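Local coordinates for periplasmic binding protein/LacI transcriptional regulator (Burkholderia multivorans, PDB 4YLE) that probably binds a sugar in the periplasm and hands it to an ABC transporter, as a solute-binding protein of the simple-sugar uptake type, at residues 98-103 with 120-125; 102-107 with 126-131; 165-170 with 226-231; 197-202 with 215-220; 44-49 with 255-260. One frame throughout, in Å; residues are numbered along the deposited sequence.

Interaction 1 (98-103 with 120-125); sequences LAPADS and VVNIDN
Asn125 ND2 gives an almost straight bond (174°) to Pro100 O at 3.1 Å, with the acceptor lying in the amide plane of Asn125 while the nitrogen stands above the carbonyl plane of Pro100. The same ND2 makes a weak, bent bond to Ser103 OG at 3.0 Å; that hydroxyl is itself bonded to Arg126 O. A chi1 of 172° sets CG of Asn125 anti to its backbone N, and from there the amide meets Pro100 O and Ser103 OG; its other end, OD1, accepts from Asn178 N. Next to it, Asn122 ND2 donates to Asn125 O at 3.0 Å and reaches Leu98 O only weakly, at 3.5 Å. The side chain of Asn122 crosses the Pro100 ring at about a right angle, ND2 lying 3.3 Å from CD, while its OD1 accepts from Leu127 N. Both ends of the buried Asn122 amide are thus used, ND2 on Asn125 O and OD1 on Leu127 N. Where the strands pair, round the Leu98-Asn122 bridge, Leu98 N bonds to Val121 O, and Ile123 N to Leu98 O at 2.9 Å. Ala99 CB touches Ile123 CG1 and Asp124 CB, each at 3.9 Å. Asp124 turns its carboxylate to Lys40, in a salt bridge, and to the unknown ligand. Parallel strands whose C-terminal loops carry ligand-binding side chains are the arrangement of a periplasmic binding protein lobe, here at its cleft edge.

Interaction 2 (102-107 with 126-131); sequences DSKALV and RLDPDV
Ser103 O accepts from Asp128 N at 2.7 Å (158°), a bond that joins an Asx turn in one loop to the N-cap of helix 129-133 in the other. The turn is set by Asp102, whose OD1 takes Lys104 N nearly along its C-O axis and Ala105 N from above the carboxylate plane. The cap is Asp128: its OD1 accepts from Asp130 N at 2.9 Å and, weakly, from Val131 N. Asp128 CB lies 3.5 Å from Ser103 O. A second bond runs from Ser103 OG to Arg126 O at 2.8 Å, the donor standing above that carbonyl plane; Thr177 OG1 also bonds to Arg126 O. The tight part is apolar. Val107 CG2 lies 3.7 Å from Val131 CG1, the two side chains crossing obliquely, and the same CG2 meets Leu127 CD2 at 4.1 Å. That leucine methyl also rests on Leu106 CB and approaches Ser103 O, while Pro100 and Leu132 pack on Leu127 from outside the two segments. The solvent side is looser. There the side chains of Lys104, an exposed residue, and Asp128 run alongside each other in the same direction, yet Lys104 NZ stays 4.5 Å from Asp128 OD2, too far apart for a salt bridge, so any attraction between the charges is probably modest. Its aliphatic part does the touching instead: the chain crosses Val131 at about a right angle, with Lys104 CG 3.8 Å from Val131 CG2.

Interaction 3 (165-170 with 226-231); sequences DQVGIV and ALLCGN
Neighbouring parallel strands at the middle of the four-stranded sheet in the second lobe form this contact, strand 166-170 beside strand 226-229 with 22° between their directions and Gly168 paired with Leu227, Ile169 with Leu228 and Val170 with Cys229. Four backbone bonds alternate from one strand to the other. Gly168 N donates to Ala226 O, Leu228 N returns to Gly168 O at 2.8 Å, Val170 N follows to Leu228 O, and Gly230 N closes the series on Val170 O, 154° at the hydrogen. Beyond the strand end, Asn231 caps the next helix through OD1, and its ND2 is bonded to the unknown ligand. The side chains divide between two faces. On the face of Val167, Ile169 and Leu228, CG of Leu228 is anti to its carbonyl carbon (chi1 -62°), and its CD1 comes to 3.7 Å from Val167 CB. CD1 also sits 3.5 Å from Gly168 O. Phe186 of helix 177-193 touches both Ile169 and Leu228. The other face carries Val170, Leu227 and Cys229, with Met217 of helix 207-220 touching Val170 and Leu227. On this second face, Cys229 SG lies 4.0 Å from both Val170 CB and Val170 CG2.

Interaction 4 (197-202 with 215-220); sequences VVSVQS and SAMLNE
Met217, a selenomethionine in this crystal, puts its methyl, CE, against two side chains of the edge strand. Ser199 OG is 3.4 Å from Met217 CE, the closest approach between the segments, and Gln201 NE2 is 3.6 Å from the same carbon. Gln201 and Met217 reach toward each other tip to tip, with CB, CG and CD of the glutamine also within van der Waals range of CE. The selenium-bearing chain is extended beyond CG, and that carries the methyl from the helix across to the strand. In the next shell, the polar ends are held to each other: Gln201 NE2 donates to Ser199 OG at 2.8 Å and 171°, the oxygen lying in the amide plane. OG of Ser199 is anti to its backbone N (chi1 -166°), on the side that faces the helix. Further out, two waters link the strand to Glu220. One accepts from Gln201 NE2 at 3.1 Å and donates to Glu220 OE1 at 2.6 Å; the other donates to Glu220 OE2 at 2.7 Å and, weakly, to Val198 O. Waters thus connect the polar ends of strand and helix, in addition to the methyl contact. The axes of these short segments run at 155° and approach to 9.8 Å, as expected for a helix returning antiparallel over a strand in an alpha/beta sandwich. Strand 196-202 is outermost in the sheet, bonded to strand 166-171, and helix 207-220 covers one face while helix 177-193 packs on Val197 and Val200 from the other.

Interaction 5 (44-49 with 255-260); sequences NEFFLT and GYDNIN
Glu45 and Asn260 cross at about a right angle, their carboxylate and amide planes 70° apart, where the start of helix 45-60 in one lobe meets a loop of the other across the binding cleft of this periplasmic binding protein. Two bonds hold the pair. Asn260 N reaches Glu45 OE2 at 2.9 Å, in a nearly straight line (172°), on the syn side but well out of the carboxylate plane, whereas Asn260 ND2 meets OE1 at 3.0 Å from above that plane. CG of Glu45 is anti to the backbone N and the chain stays extended, taking the carboxylate out to Asn260; the amide OD1 of Asn260 is held by Lys263. Next to this pair, Ile259 CG2 packs on Glu45 CB and on Phe46 N. The Phe46 side chain crosses that of Asp257 at about a right angle, ring and carboxylate planes 28° apart, with Asp257 OD1 oblique to the ring. Asn44 N-caps the helix by accepting from Phe46 N. Asn44 ND2 and Asp257 OD2 both bond to the unknown ligand; Asn44 ND2 also bonds to Glu75 OE2, and Gln277 holds Asp257 OD1. A water completes the bridge between lobes, donating to Asn44 OD1 at 3.2 Å and to Asp257 OD2 at 2.8 Å.

How the interactions relate
From the N terminus, residues 44-49 open the widest loop, closed by 255-260 in interaction 5, which joins the two lobes and encloses all the other contacts. Inside it, interactions 1 and 2 start from the same stretch, sharing Asp102 and Ser103, and close one after the other, at 120-125 and then 126-131. Interaction 1 ties two strand ends of the first lobe, interaction 2 the following loop to the start of helix 129-133. Interaction 3 then opens at 165-170 and closes at 226-231, with interaction 4 nested within it; both build on one sheet of the second lobe, and Met217 of interaction 4 packs on Ile169 and Leu227 of interaction 3. Asp124 packs on Phe47, and Asn231 on Asp257, connecting interactions 1 and 3 to interaction 5.

Interaction 1 (98-103 with 120-125)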
# COMPACT_ATOMS: atom_id res chain seq x y z
N LEU A 98 -6.89 7.67 -7.30
CA LEU A 98 -6.51 8.01 -5.95
C LEU A 98 -6.06 6.77 -5.17
O LEU A 98 -6.78 5.76 -5.15
CB LEU A 98 -7.68 8.66 -5.23
CG LEU A 98 -7.51 8.93 -3.73
CD1 LEU A 98 -6.45 9.98 -3.48
CD2 LEU A 98 -8.87 9.33 -3.13
N ALA A 99 -4.87 6.85 -4.56
CA ALA A 99 -4.38 5.89 -3.54
C ALA A 99 -4.54 6.53 -2.16
O ALA A 99 -3.67 7.29 -1.73
CB ALA A 99 -2.92 5.51 -3.77
N PRO A 100 -5.67 6.26 -1.47
CA PRO A 100 -6.01 7.13 -0.33
C PRO A 100 -5.20 6.85 0.93
O PRO A 100 -4.92 5.69 1.25
CB PRO A 100 -7.50 6.83 -0.11
CG PRO A 100 -7.73 5.50 -0.68
CD PRO A 100 -6.77 5.34 -1.82
N ALA A 101 -4.82 7.92 1.63
CA ALA A 101 -4.00 7.81 2.84
C ALA A 101 -4.80 7.28 4.03
O ALA A 101 -4.21 6.79 5.02
CB ALA A 101 -3.40 9.16 3.18
N ASP A 102 -6.12 7.42 3.94
CA ASP A 102 -7.08 7.00 4.96
C ASP A 102 -8.31 6.44 4.25
O ASP A 102 -8.82 7.08 3.34
CB ASP A 102 -7.46 8.19 5.83
CG ASP A 102 -8.29 7.81 7.04
OD1 ASP A 102 -9.33 7.15 6.88
OD2 ASP A 102 -7.89 8.21 8.16
N SER A 103 -8.76 5.24 4.62
CA SER A 103 -9.86 4.58 3.89
C SER A 103 -11.24 5.23 4.13
O SER A 103 -12.17 5.03 3.35
CB SER A 103 -9.90 3.11 4.27
OG SER A 103 -8.81 2.43 3.65
N VAL A 120 -13.75 9.03 -10.70
CA VAL A 120 -12.75 8.63 -9.70
C VAL A 120 -12.58 7.14 -9.68
O VAL A 120 -13.55 6.40 -9.61
CB VAL A 120 -13.16 9.11 -8.31
CG1 VAL A 120 -12.11 8.71 -7.28
CG2 VAL A 120 -13.43 10.62 -8.31
N VAL A 121 -11.31 6.70 -9.72
CA VAL A 121 -10.93 5.32 -9.60
C VAL A 121 -10.02 5.23 -8.39
O VAL A 121 -9.16 6.07 -8.20
CB VAL A 121 -10.18 4.83 -10.85
CG1 VAL A 121 -9.78 3.39 -10.70
CG2 VAL A 121 -11.06 5.00 -12.11
N ASN A 122 -10.27 4.21 -7.59
CA ASN A 122 -9.59 3.95 -6.33
C ASN A 122 -8.53 2.90 -6.61
O ASN A 122 -8.86 1.84 -7.15
CB ASN A 122 -10.65 3.47 -5.33
CG ASN A 122 -10.13 3.14 -3.94
OD1 ASN A 122 -10.92 2.64 -3.15
ND2 ASN A 122 -8.87 3.45 -3.62
N ILE A 123 -7.29 3.17 -6.25
CA ILE A 123 -6.26 2.13 -6.30
C ILE A 123 -5.57 1.91 -4.96
O ILE A 123 -5.70 2.73 -4.07
CB ILE A 123 -5.17 2.44 -7.34
CG1 ILE A 123 -4.31 3.65 -6.92
CG2 ILE A 123 -5.82 2.69 -8.75
CD1 ILE A 123 -3.14 3.97 -7.90
N ASP A 124 -4.87 0.76 -4.85
CA ASP A 124 -3.93 0.45 -3.75
C ASP A 124 -4.65 0.12 -2.44
O ASP A 124 -4.70 -1.04 -2.02
CB ASP A 124 -2.95 1.60 -3.55
CG ASP A 124 -1.97 1.36 -2.40
OD1 ASP A 124 -1.76 0.20 -2.05
OD2 ASP A 124 -1.40 2.34 -1.87
N ASN A 125 -5.22 1.14 -1.83
CA ASN A 125 -5.89 0.99 -0.56
C ASN A 125 -7.37 1.30 -0.73
O ASN A 125 -7.73 2.41 -1.09
CB ASN A 125 -5.29 1.92 0.48
CG ASN A 125 -6.06 1.93 1.75
OD1 ASN A 125 -6.53 0.89 2.23
ND2 ASN A 125 -6.20 3.13 2.35

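Interaction 2 (102-107 with 126-131)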
# COMPACT_ATOMS: atom_id res chain seq x y z
N ASP A 102 -6.12 7.42 3.94
CA ASP A 102 -7.08 7.00 4.96
C ASP A 102 -8.31 6.44 4.25
O ASP A 102 -8.82 7.08 3.34
CB ASP A 102 -7.46 8.19 5.83
CG ASP A 102 -8.29 7.81 7.04
OD1 ASP A 102 -9.33 7.15 6.88
OD2 ASP A 102 -7.89 8.21 8.16
N SER A 103 -8.76 5.24 4.62
CA SER A 103 -9.86 4.58 3.89
C SER A 103 -11.24 5.23 4.13
O SER A 103 -12.17 5.03 3.35
CB SER A 103 -9.90 3.11 4.27
OG SER A 103 -8.81 2.43 3.65
N LYS A 104 -11.36 5.97 5.22
CA LYS A 104 -12.61 6.69 5.50
C LYS A 104 -12.54 8.18 5.21
O LYS A 104 -13.50 8.79 4.70
CB LYS A 104 -13.00 6.50 6.97
CG LYS A 104 -13.39 5.08 7.33
CD LYS A 104 -14.13 5.05 8.67
CE LYS A 104 -13.92 3.77 9.44
NZ LYS A 104 -12.53 3.68 9.97
N ALA A 105 -11.41 8.79 5.56
CA ALA A 105 -11.32 10.24 5.59
C ALA A 105 -11.29 10.88 4.21
O ALA A 105 -11.62 12.05 4.07
CB ALA A 105 -10.10 10.66 6.37
N LEU A 106 -10.87 10.12 3.19
CA LEU A 106 -10.85 10.65 1.84
C LEU A 106 -12.21 10.56 1.16
O LEU A 106 -12.38 11.06 0.05
CB LEU A 106 -9.79 9.92 0.98
CG LEU A 106 -8.39 10.56 0.93
CD1 LEU A 106 -8.41 11.88 0.17
CD2 LEU A 106 -7.86 10.79 2.34
N VAL A 107 -13.21 9.93 1.79
CA VAL A 107 -14.45 9.69 1.06
C VAL A 107 -15.21 10.98 0.77
O VAL A 107 -15.78 11.12 -0.32
CB VAL A 107 -15.38 8.72 1.80
CG1 VAL A 107 -16.73 8.58 1.08
CG2 VAL A 107 -14.71 7.36 1.91
N ARG A 126 -8.21 0.33 -0.46
CA ARG A 126 -9.61 0.48 -0.76
C ARG A 126 -10.31 1.40 0.23
O ARG A 126 -10.16 1.27 1.43
CB ARG A 126 -10.29 -0.88 -0.78
CG ARG A 126 -11.64 -0.88 -1.47
CD ARG A 126 -12.39 -2.15 -1.17
NE ARG A 126 -11.66 -3.33 -1.63
CZ ARG A 126 -11.97 -4.04 -2.71
NH1 ARG A 126 -13.02 -3.71 -3.47
NH2 ARG A 126 -11.22 -5.09 -3.02
N LEU A 127 -11.07 2.35 -0.32
CA LEU A 127 -11.96 3.19 0.46
C LEU A 127 -12.97 2.33 1.19
O LEU A 127 -13.33 1.26 0.73
CB LEU A 127 -12.67 4.18 -0.45
CG LEU A 127 -11.75 5.22 -1.08
CD1 LEU A 127 -12.48 5.92 -2.21
CD2 LEU A 127 -11.25 6.23 -0.05
N ASP A 128 -13.43 2.81 2.34
CA ASP A 128 -14.29 1.98 3.16
C ASP A 128 -15.65 1.82 2.47
O ASP A 128 -16.28 2.81 2.14
CB ASP A 128 -14.45 2.59 4.54
CG ASP A 128 -15.17 1.67 5.51
OD1 ASP A 128 -16.25 1.13 5.17
OD2 ASP A 128 -14.64 1.47 6.62
N PRO A 129 -16.08 0.58 2.24
CA PRO A 129 -17.30 0.34 1.46
C PRO A 129 -18.55 0.83 2.17
O PRO A 129 -19.51 1.26 1.52
CB PRO A 129 -17.32 -1.18 1.31
CG PRO A 129 -16.56 -1.68 2.46
CD PRO A 129 -15.45 -0.70 2.63
N ASP A 130 -18.55 0.78 3.50
CA ASP A 130 -19.71 1.19 4.27
C ASP A 130 -19.86 2.70 4.19
O ASP A 130 -20.96 3.23 3.99
CB ASP A 130 -19.60 0.73 5.72
CG ASP A 130 -19.48 -0.78 5.84
OD1 ASP A 130 -20.06 -1.49 4.99
OD2 ASP A 130 -18.80 -1.25 6.77
N VAL A 131 -18.74 3.40 4.32
CA VAL A 131 -18.74 4.85 4.20
C VAL A 131 -19.16 5.23 2.78
O VAL A 131 -19.89 6.19 2.60
CB VAL A 131 -17.37 5.44 4.53
CG1 VAL A 131 -17.40 6.96 4.42
CG2 VAL A 131 -16.93 5.01 5.93

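Interaction 3 (165-170 with 226-231)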
# COMPACT_ATOMS: atom_id res chain seq x y z
N ASP A 165 6.79 -20.73 18.12
CA ASP A 165 7.66 -19.56 17.99
C ASP A 165 6.88 -18.25 18.11
O ASP A 165 5.85 -18.09 17.47
CB ASP A 165 8.38 -19.55 16.64
CG ASP A 165 9.56 -20.49 16.59
OD1 ASP A 165 9.90 -21.10 17.62
OD2 ASP A 165 10.16 -20.58 15.50
N GLN A 166 7.40 -17.34 18.92
CA GLN A 166 6.85 -16.00 19.10
C GLN A 166 7.22 -15.07 17.95
O GLN A 166 8.38 -14.97 17.57
CB GLN A 166 7.38 -15.39 20.40
CG GLN A 166 6.87 -16.07 21.67
CD GLN A 166 7.48 -15.48 22.91
OE1 GLN A 166 8.54 -14.87 22.86
NE2 GLN A 166 6.81 -15.67 24.05
N VAL A 167 6.23 -14.35 17.41
CA VAL A 167 6.50 -13.34 16.39
C VAL A 167 5.69 -12.07 16.68
O VAL A 167 4.71 -12.11 17.41
CB VAL A 167 6.16 -13.90 14.98
CG1 VAL A 167 6.82 -15.28 14.83
CG2 VAL A 167 4.66 -14.01 14.79
N GLY A 168 6.14 -10.95 16.11
CA GLY A 168 5.45 -9.69 16.18
C GLY A 168 5.09 -9.21 14.80
O GLY A 168 5.81 -9.49 13.84
N ILE A 169 3.95 -8.52 14.70
CA ILE A 169 3.51 -7.91 13.45
C ILE A 169 3.61 -6.39 13.56
O ILE A 169 3.02 -5.77 14.46
CB ILE A 169 2.07 -8.33 13.11
CG1 ILE A 169 2.04 -9.84 12.95
CG2 ILE A 169 1.57 -7.63 11.83
CD1 ILE A 169 0.64 -10.42 12.69
N VAL A 170 4.36 -5.81 12.65
CA VAL A 170 4.49 -4.37 12.52
C VAL A 170 3.55 -3.93 11.39
O VAL A 170 3.78 -4.22 10.23
CB VAL A 170 5.93 -3.94 12.25
CG1 VAL A 170 6.05 -2.40 12.35
CG2 VAL A 170 6.86 -4.58 13.24
N ALA A 226 10.62 -13.61 14.86
CA ALA A 226 10.41 -12.93 13.60
C ALA A 226 9.59 -11.67 13.78
O ALA A 226 8.80 -11.53 14.72
CB ALA A 226 9.72 -13.85 12.62
N LEU A 227 9.79 -10.77 12.84
CA LEU A 227 9.01 -9.55 12.72
C LEU A 227 8.39 -9.52 11.34
O LEU A 227 9.11 -9.53 10.35
CB LEU A 227 9.89 -8.34 12.91
CG LEU A 227 10.43 -8.18 14.34
CD1 LEU A 227 11.75 -7.41 14.40
CD2 LEU A 227 9.38 -7.55 15.24
N LEU A 228 7.06 -9.48 11.29
CA LEU A 228 6.34 -9.49 10.03
C LEU A 228 5.84 -8.07 9.79
O LEU A 228 4.99 -7.58 10.55
CB LEU A 228 5.17 -10.47 10.07
CG LEU A 228 5.45 -11.96 10.29
CD1 LEU A 228 5.90 -12.26 11.71
CD2 LEU A 228 4.21 -12.77 9.94
N CYS A 229 6.35 -7.42 8.75
CA CYS A 229 6.14 -6.00 8.53
C CYS A 229 5.26 -5.74 7.35
O CYS A 229 5.47 -6.32 6.29
CB CYS A 229 7.47 -5.27 8.34
SG CYS A 229 8.58 -5.50 9.72
N GLY A 230 4.30 -4.84 7.55
CA GLY A 230 3.32 -4.51 6.55
C GLY A 230 3.84 -3.81 5.29
O GLY A 230 3.17 -3.79 4.26
N ASN A 231 5.04 -3.24 5.35
CA ASN A 231 5.68 -2.75 4.11
C ASN A 231 7.20 -2.80 4.27
O ASN A 231 7.70 -3.06 5.36
CB ASN A 231 5.14 -1.36 3.72
CG ASN A 231 5.70 -0.25 4.55
OD1 ASN A 231 6.26 -0.47 5.61
ND2 ASN A 231 5.54 0.99 4.06

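Interaction 4 (197-202 with 215-220)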
# COMPACT_ATOMS: atom_id res chain seq x y z
N VAL A 197 1.52 -15.09 17.61
CA VAL A 197 1.69 -13.65 17.46
C VAL A 197 1.54 -13.00 18.82
O VAL A 197 0.45 -12.98 19.38
CB VAL A 197 0.66 -13.04 16.48
CG1 VAL A 197 0.93 -11.56 16.25
CG2 VAL A 197 0.70 -13.77 15.16
N VAL A 198 2.63 -12.46 19.37
CA VAL A 198 2.58 -11.90 20.71
C VAL A 198 2.36 -10.39 20.74
O VAL A 198 2.05 -9.84 21.79
CB VAL A 198 3.87 -12.26 21.49
CG1 VAL A 198 3.92 -13.77 21.61
CG2 VAL A 198 5.11 -11.71 20.78
N SER A 199 2.49 -9.72 19.60
CA SER A 199 2.37 -8.27 19.57
C SER A 199 1.97 -7.80 18.18
O SER A 199 2.48 -8.32 17.21
CB SER A 199 3.68 -7.60 19.99
OG SER A 199 3.49 -6.23 20.27
N VAL A 200 1.03 -6.86 18.11
CA VAL A 200 0.68 -6.21 16.85
C VAL A 200 0.63 -4.73 17.14
O VAL A 200 -0.14 -4.30 18.00
CB VAL A 200 -0.69 -6.69 16.27
CG1 VAL A 200 -1.02 -5.98 14.96
CG2 VAL A 200 -0.68 -8.19 16.02
N GLN A 201 1.49 -3.96 16.46
CA GLN A 201 1.60 -2.52 16.66
C GLN A 201 1.84 -1.82 15.34
O GLN A 201 2.49 -2.35 14.44
CB GLN A 201 2.73 -2.18 17.62
CG GLN A 201 2.64 -2.84 19.01
CD GLN A 201 3.87 -2.58 19.84
OE1 GLN A 201 4.30 -1.44 19.98
NE2 GLN A 201 4.46 -3.65 20.40
N SER A 202 1.34 -0.60 15.23
CA SER A 202 1.49 0.15 13.98
C SER A 202 2.79 0.94 13.93
O SER A 202 3.12 1.71 14.83
CB SER A 202 0.31 1.10 13.79
OG SER A 202 0.47 1.85 12.60
N SER A 215 11.92 -2.34 17.85
CA SER A 215 12.82 -2.27 19.01
C SER A 215 12.08 -2.57 20.30
O SER A 215 12.60 -3.29 21.17
CB SER A 215 13.49 -0.91 19.06
OG SER A 215 14.52 -0.85 18.07
N ALA A 216 10.87 -2.02 20.43
CA ALA A 216 10.06 -2.29 21.59
C ALA A 216 9.72 -3.77 21.66
O ALA A 216 9.77 -4.36 22.73
CB ALA A 216 8.79 -1.45 21.57
N MSE A 217 9.37 -4.38 20.52
CA MSE A 217 8.96 -5.77 20.53
C MSE A 217 10.13 -6.70 20.90
O MSE A 217 9.95 -7.64 21.66
CB MSE A 217 8.40 -6.17 19.16
CG MSE A 217 7.07 -5.63 18.93
SE MSE A 217 6.55 -6.08 17.10
CE MSE A 217 4.73 -5.33 17.25
N LEU A 218 11.32 -6.42 20.35
CA LEU A 218 12.51 -7.17 20.70
C LEU A 218 12.83 -7.03 22.18
O LEU A 218 13.24 -7.99 22.85
CB LEU A 218 13.70 -6.71 19.85
CG LEU A 218 13.55 -7.06 18.37
CD1 LEU A 218 14.49 -6.20 17.54
CD2 LEU A 218 13.81 -8.52 18.09
N ASN A 219 12.67 -5.82 22.71
CA ASN A 219 12.89 -5.62 24.14
C ASN A 219 11.85 -6.37 24.97
O ASN A 219 12.19 -6.95 26.01
CB ASN A 219 12.88 -4.14 24.51
CG ASN A 219 14.14 -3.41 24.07
OD1 ASN A 219 15.23 -3.95 24.13
ND2 ASN A 219 13.99 -2.17 23.64
N GLU A 220 10.60 -6.34 24.54
CA GLU A 220 9.51 -6.98 25.30
C GLU A 220 9.61 -8.50 25.29
O GLU A 220 9.26 -9.17 26.27
CB GLU A 220 8.13 -6.54 24.75
CG GLU A 220 6.96 -6.96 25.66
CD GLU A 220 5.61 -6.45 25.15
OE1 GLU A 220 5.56 -5.68 24.17
OE2 GLU A 220 4.58 -6.81 25.76
O HOH W 1 2.72 -7.19 23.87
O HOH W 2 6.52 -3.88 22.64

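Interaction 5 (44-49 with 255-260)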
# COMPACT_ATOMS: atom_id res chain seq x y z
N ASN A 44 8.48 7.34 -0.17
CA ASN A 44 8.38 5.87 -0.25
C ASN A 44 8.66 5.42 -1.67
O ASN A 44 7.95 5.86 -2.59
CB ASN A 44 6.98 5.45 0.20
CG ASN A 44 6.79 3.95 0.27
OD1 ASN A 44 7.61 3.16 -0.20
ND2 ASN A 44 5.68 3.55 0.89
N GLU A 45 9.69 4.60 -1.87
CA GLU A 45 9.98 4.18 -3.24
C GLU A 45 8.81 3.50 -3.95
O GLU A 45 8.73 3.51 -5.17
CB GLU A 45 11.15 3.22 -3.30
CG GLU A 45 11.77 3.26 -4.71
CD GLU A 45 12.67 2.10 -5.03
OE1 GLU A 45 13.90 2.34 -5.06
OE2 GLU A 45 12.15 0.97 -5.27
N PHE A 46 7.94 2.86 -3.19
CA PHE A 46 6.75 2.27 -3.78
C PHE A 46 6.03 3.27 -4.68
O PHE A 46 5.63 2.96 -5.82
CB PHE A 46 5.82 1.78 -2.69
CG PHE A 46 4.55 1.15 -3.21
CD1 PHE A 46 4.52 -0.18 -3.62
CD2 PHE A 46 3.37 1.88 -3.25
CE1 PHE A 46 3.34 -0.75 -4.09
CE2 PHE A 46 2.20 1.32 -3.69
CZ PHE A 46 2.18 0.00 -4.13
N PHE A 47 5.84 4.49 -4.19
CA PHE A 47 5.13 5.48 -4.97
C PHE A 47 5.98 6.12 -6.02
O PHE A 47 5.46 6.54 -7.07
CB PHE A 47 4.48 6.49 -4.03
CG PHE A 47 3.40 5.87 -3.23
CD1 PHE A 47 2.23 5.47 -3.85
CD2 PHE A 47 3.57 5.61 -1.89
CE1 PHE A 47 1.24 4.84 -3.12
CE2 PHE A 47 2.58 4.99 -1.15
CZ PHE A 47 1.43 4.58 -1.78
N LEU A 48 7.29 6.21 -5.78
CA LEU A 48 8.16 6.72 -6.83
C LEU A 48 8.15 5.76 -8.01
O LEU A 48 8.08 6.20 -9.16
CB LEU A 48 9.56 6.96 -6.30
CG LEU A 48 9.54 7.96 -5.13
CD1 LEU A 48 10.96 8.17 -4.67
CD2 LEU A 48 8.86 9.31 -5.48
N THR A 49 8.13 4.46 -7.73
CA THR A 49 8.02 3.42 -8.75
C THR A 49 6.68 3.51 -9.48
O THR A 49 6.60 3.41 -10.71
CB THR A 49 8.18 2.03 -8.11
OG1 THR A 49 9.54 1.88 -7.69
CG2 THR A 49 7.84 0.91 -9.09
N GLY A 255 8.79 -8.32 4.73
CA GLY A 255 8.14 -7.08 4.38
C GLY A 255 7.16 -7.27 3.25
O GLY A 255 6.60 -8.36 3.08
N TYR A 256 6.95 -6.19 2.52
CA TYR A 256 5.94 -6.14 1.46
C TYR A 256 6.23 -4.89 0.64
O TYR A 256 6.32 -3.81 1.21
CB TYR A 256 4.55 -6.05 2.10
CG TYR A 256 3.37 -6.49 1.27
CD1 TYR A 256 2.88 -7.77 1.40
CD2 TYR A 256 2.69 -5.61 0.44
CE1 TYR A 256 1.77 -8.18 0.72
CE2 TYR A 256 1.55 -6.04 -0.25
CZ TYR A 256 1.13 -7.34 -0.09
OH TYR A 256 0.01 -7.72 -0.78
N ASP A 257 6.35 -5.05 -0.68
CA ASP A 257 6.46 -3.98 -1.72
C ASP A 257 7.54 -4.29 -2.75
O ASP A 257 7.46 -3.81 -3.89
CB ASP A 257 6.76 -2.56 -1.18
CG ASP A 257 5.55 -1.91 -0.50
OD1 ASP A 257 4.43 -2.41 -0.67
OD2 ASP A 257 5.74 -0.90 0.22
N ASN A 258 8.57 -5.02 -2.34
CA ASN A 258 9.73 -5.25 -3.18
C ASN A 258 10.40 -3.97 -3.70
O ASN A 258 10.70 -3.83 -4.90
CB ASN A 258 9.34 -6.16 -4.33
CG ASN A 258 10.53 -6.78 -5.03
OD1 ASN A 258 11.60 -6.96 -4.44
ND2 ASN A 258 10.35 -7.08 -6.31
N ILE A 259 10.66 -3.01 -2.80
CA ILE A 259 11.40 -1.82 -3.21
C ILE A 259 12.88 -2.12 -3.42
O ILE A 259 13.41 -3.06 -2.84
CB ILE A 259 11.25 -0.66 -2.20
CG1 ILE A 259 11.91 -1.02 -0.86
CG2 ILE A 259 9.77 -0.29 -2.07
CD1 ILE A 259 11.85 0.06 0.20
N ASN A 260 13.54 -1.32 -4.25
CA ASN A 260 14.96 -1.57 -4.52
C ASN A 260 15.78 -1.64 -3.27
O ASN A 260 16.70 -2.44 -3.18
CB ASN A 260 15.54 -0.48 -5.43
CG ASN A 260 15.02 -0.59 -6.82
OD1 ASN A 260 15.03 -1.68 -7.39
ND2 ASN A 260 14.52 0.51 -7.38
O HOH W 3 7.88 0.36 1.42